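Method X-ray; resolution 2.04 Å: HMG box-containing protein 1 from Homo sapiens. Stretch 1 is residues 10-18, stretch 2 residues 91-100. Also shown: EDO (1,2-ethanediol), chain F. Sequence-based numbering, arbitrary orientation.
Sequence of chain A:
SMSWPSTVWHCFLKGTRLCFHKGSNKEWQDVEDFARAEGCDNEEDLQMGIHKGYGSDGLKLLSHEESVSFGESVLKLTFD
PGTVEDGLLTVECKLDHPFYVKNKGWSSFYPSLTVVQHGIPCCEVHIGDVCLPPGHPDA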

# COMPACT_ATOMS: atom_id res chain seq x y z
N HIS A 10 6.77 2.99 -2.98
CA HIS A 10 5.81 2.20 -3.75
C HIS A 10 4.53 3.03 -3.86
O HIS A 10 4.63 4.23 -4.08
CB HIS A 10 5.58 0.84 -3.09
CG HIS A 10 4.95 -0.19 -3.97
ND1 HIS A 10 3.59 -0.23 -4.24
CD2 HIS A 10 5.49 -1.25 -4.61
CE1 HIS A 10 3.34 -1.27 -5.01
NE2 HIS A 10 4.47 -1.91 -5.24
N CYS A 11 3.35 2.44 -3.67
CA CYS A 11 2.09 3.21 -3.73
C CYS A 11 1.68 3.83 -2.38
O CYS A 11 0.61 4.38 -2.26
CB CYS A 11 0.95 2.28 -4.17
SG CYS A 11 0.50 1.00 -3.00
N PHE A 12 2.52 3.71 -1.36
CA PHE A 12 2.15 4.04 0.02
C PHE A 12 2.34 5.50 0.42
O PHE A 12 3.39 6.12 0.20
CB PHE A 12 2.83 3.07 0.99
CG PHE A 12 2.41 1.66 0.75
CD1 PHE A 12 1.12 1.25 1.05
CD2 PHE A 12 3.28 0.75 0.19
CE1 PHE A 12 0.72 0.00 0.79
CE2 PHE A 12 2.91 -0.53 -0.04
CZ PHE A 12 1.62 -0.92 0.23
N LEU A 13 1.29 6.05 1.04
CA LEU A 13 1.28 7.44 1.49
C LEU A 13 1.88 7.60 2.89
O LEU A 13 2.05 6.63 3.66
CB LEU A 13 -0.16 7.97 1.47
CG LEU A 13 -0.90 7.88 0.13
CD1 LEU A 13 -2.18 8.69 0.09
CD2 LEU A 13 -0.04 8.26 -1.01
N LYS A 14 2.18 8.86 3.20
CA LYS A 14 2.68 9.26 4.50
C LYS A 14 1.79 8.70 5.60
O LYS A 14 0.56 8.73 5.49
CB LYS A 14 2.68 10.77 4.56
CG LYS A 14 3.11 11.37 5.92
CD LYS A 14 3.28 12.85 5.77
CE LYS A 14 3.66 13.52 7.10
NZ LYS A 14 4.99 13.11 7.59
N GLY A 15 2.42 8.16 6.63
CA GLY A 15 1.67 7.62 7.78
C GLY A 15 1.53 6.11 7.70
O GLY A 15 1.14 5.48 8.68
N THR A 16 1.85 5.53 6.55
CA THR A 16 1.86 4.07 6.41
C THR A 16 3.03 3.47 7.18
O THR A 16 4.11 4.06 7.25
CB THR A 16 1.93 3.65 4.90
OG1 THR A 16 0.87 4.28 4.16
CG2 THR A 16 1.81 2.12 4.74
N ARG A 17 2.80 2.28 7.74
CA ARG A 17 3.81 1.51 8.45
C ARG A 17 3.93 0.18 7.73
O ARG A 17 2.91 -0.40 7.29
CB ARG A 17 3.41 1.31 9.95
CG ARG A 17 3.27 2.62 10.71
CD ARG A 17 2.92 2.50 12.19
NE ARG A 17 3.96 1.78 12.92
CZ ARG A 17 5.17 2.26 13.16
NH1 ARG A 17 5.54 3.45 12.71
NH2 ARG A 17 6.02 1.53 13.85
N LEU A 18 5.16 -0.30 7.60
CA LEU A 18 5.50 -1.47 6.81
C LEU A 18 6.04 -2.58 7.69
O LEU A 18 6.79 -2.32 8.64
CB LEU A 18 6.62 -1.12 5.84
CG LEU A 18 6.30 0.04 4.89
CD1 LEU A 18 7.51 0.26 4.02
CD2 LEU A 18 4.98 -0.20 4.09
N VAL A 91 1.04 -4.10 5.94
CA VAL A 91 1.10 -2.67 6.17
C VAL A 91 -0.02 -2.26 7.08
O VAL A 91 -1.05 -2.94 7.17
CB VAL A 91 1.01 -1.82 4.84
CG1 VAL A 91 2.00 -2.32 3.79
CG2 VAL A 91 -0.37 -1.80 4.30
N GLU A 92 0.19 -1.15 7.78
CA GLU A 92 -0.88 -0.42 8.44
C GLU A 92 -1.08 0.87 7.67
O GLU A 92 -0.11 1.57 7.39
CB GLU A 92 -0.49 -0.09 9.86
CG GLU A 92 -1.56 0.55 10.69
CD GLU A 92 -0.97 1.33 11.85
OE1 GLU A 92 -0.93 0.74 12.96
OE2 GLU A 92 -0.57 2.51 11.66
N CYS A 93 -2.30 1.20 7.28
CA CYS A 93 -2.52 2.44 6.53
C CYS A 93 -3.81 3.09 6.98
O CYS A 93 -4.63 2.49 7.65
CB CYS A 93 -2.49 2.15 5.05
SG CYS A 93 -3.87 1.24 4.52
N LYS A 94 -4.00 4.35 6.62
CA LYS A 94 -5.24 5.06 6.95
C LYS A 94 -6.43 4.50 6.15
O LYS A 94 -6.24 3.94 5.08
CB LYS A 94 -5.08 6.56 6.70
CG LYS A 94 -3.92 7.22 7.41
CD LYS A 94 -3.93 6.99 8.92
CE LYS A 94 -2.70 7.60 9.63
NZ LYS A 94 -1.87 6.57 10.26
N LEU A 95 -7.64 4.66 6.69
CA LEU A 95 -8.85 4.11 6.06
C LEU A 95 -9.09 4.69 4.69
O LEU A 95 -9.68 4.02 3.86
CB LEU A 95 -10.08 4.38 6.92
CG LEU A 95 -10.19 3.89 8.36
CD1 LEU A 95 -11.65 4.05 8.94
CD2 LEU A 95 -9.76 2.46 8.47
N ASP A 96 -8.62 5.91 4.46
CA ASP A 96 -8.82 6.61 3.20
C ASP A 96 -7.68 6.39 2.17
O ASP A 96 -7.67 7.04 1.12
CB ASP A 96 -8.92 8.12 3.49
CG ASP A 96 -7.71 8.63 4.22
OD1 ASP A 96 -6.59 8.32 3.78
OD2 ASP A 96 -7.88 9.30 5.24
N HIS A 97 -6.75 5.48 2.45
CA HIS A 97 -5.63 5.19 1.53
C HIS A 97 -6.19 4.69 0.18
O HIS A 97 -6.94 3.72 0.13
CB HIS A 97 -4.67 4.14 2.13
CG HIS A 97 -3.30 4.17 1.54
ND1 HIS A 97 -3.05 3.84 0.23
CD2 HIS A 97 -2.11 4.52 2.08
CE1 HIS A 97 -1.75 3.99 -0.02
NE2 HIS A 97 -1.16 4.39 1.09
N PRO A 98 -5.84 5.37 -0.93
CA PRO A 98 -6.25 4.93 -2.27
C PRO A 98 -5.27 3.94 -2.89
O PRO A 98 -4.09 3.94 -2.53
CB PRO A 98 -6.23 6.22 -3.06
CG PRO A 98 -5.09 7.00 -2.46
CD PRO A 98 -5.09 6.62 -0.98
N PHE A 99 -5.77 3.07 -3.76
CA PHE A 99 -4.94 2.08 -4.43
C PHE A 99 -5.32 2.12 -5.90
O PHE A 99 -6.50 2.26 -6.21
CB PHE A 99 -5.17 0.70 -3.87
CG PHE A 99 -4.77 0.58 -2.44
CD1 PHE A 99 -3.43 0.41 -2.10
CD2 PHE A 99 -5.72 0.76 -1.43
CE1 PHE A 99 -3.03 0.32 -0.78
CE2 PHE A 99 -5.34 0.69 -0.13
CZ PHE A 99 -3.98 0.47 0.21
N TYR A 100 -4.33 2.01 -6.76
CA TYR A 100 -4.56 2.00 -8.19
C TYR A 100 -4.50 0.56 -8.62
O TYR A 100 -3.41 -0.02 -8.68
CB TYR A 100 -3.59 2.91 -8.94
CG TYR A 100 -4.10 3.15 -10.36
CD1 TYR A 100 -5.02 4.15 -10.65
CD2 TYR A 100 -3.72 2.30 -11.39
CE1 TYR A 100 -5.52 4.34 -11.97
CE2 TYR A 100 -4.20 2.47 -12.69
CZ TYR A 100 -5.10 3.48 -12.97
OH TYR A 100 -5.54 3.62 -14.26
C1 EDO F . 1.70 -1.70 13.84
O1 EDO F . 2.67 -0.65 14.01
C2 EDO F . 1.16 -2.18 15.19
O2 EDO F . 0.60 -3.48 15.00
O HOH W 1 -1.84 3.71 -3.83
O HOH W 2 -1.21 4.21 9.66
O HOH W 3 1.43 6.31 11.35
O HOH W 4 -1.48 5.48 5.46

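Contacts between distant segments often pair an apolar centre with a polar margin, and these two stretches are a compact example. F12 lies at the centre. Its ring meets V91, whose CG1 is 3.8 Å from F12 CZ and makes an off-centre CH-pi contact with the ring, while F12 CE1 comes within 4.1 Å of F99 CE1. L18 extends the cluster, its CD2 3.7 Å from V91 CG1, and C11 SG reaches the edge of the F99 ring, 4.1 Å from F99 CD1.

H97 links this apolar cluster to the backbone. L13 CG lies over one face of its imidazole, while L13 N donates a nearly straight hydrogen bond to H97 NE2 (3.0 Å, 167°). H97 ND1 donates to P98 O at 3.0 Å, so both ring nitrogens are engaged, NE2 as acceptor and ND1 as donor, which matches a ring protonated on ND1.

Beyond the L13–T16 type II turn, the chains pair as antiparallel strands: R17 N donates to E92 O at 3.0 Å, and E92 N to R17 O at 2.9 Å. At the polar edge water supplements the direct contacts. One water donates to G15 O (2.8 Å) and E92 OE2 (2.7 Å) and accepts from K94 NZ (2.5 Å), joining three groups across the two stretches.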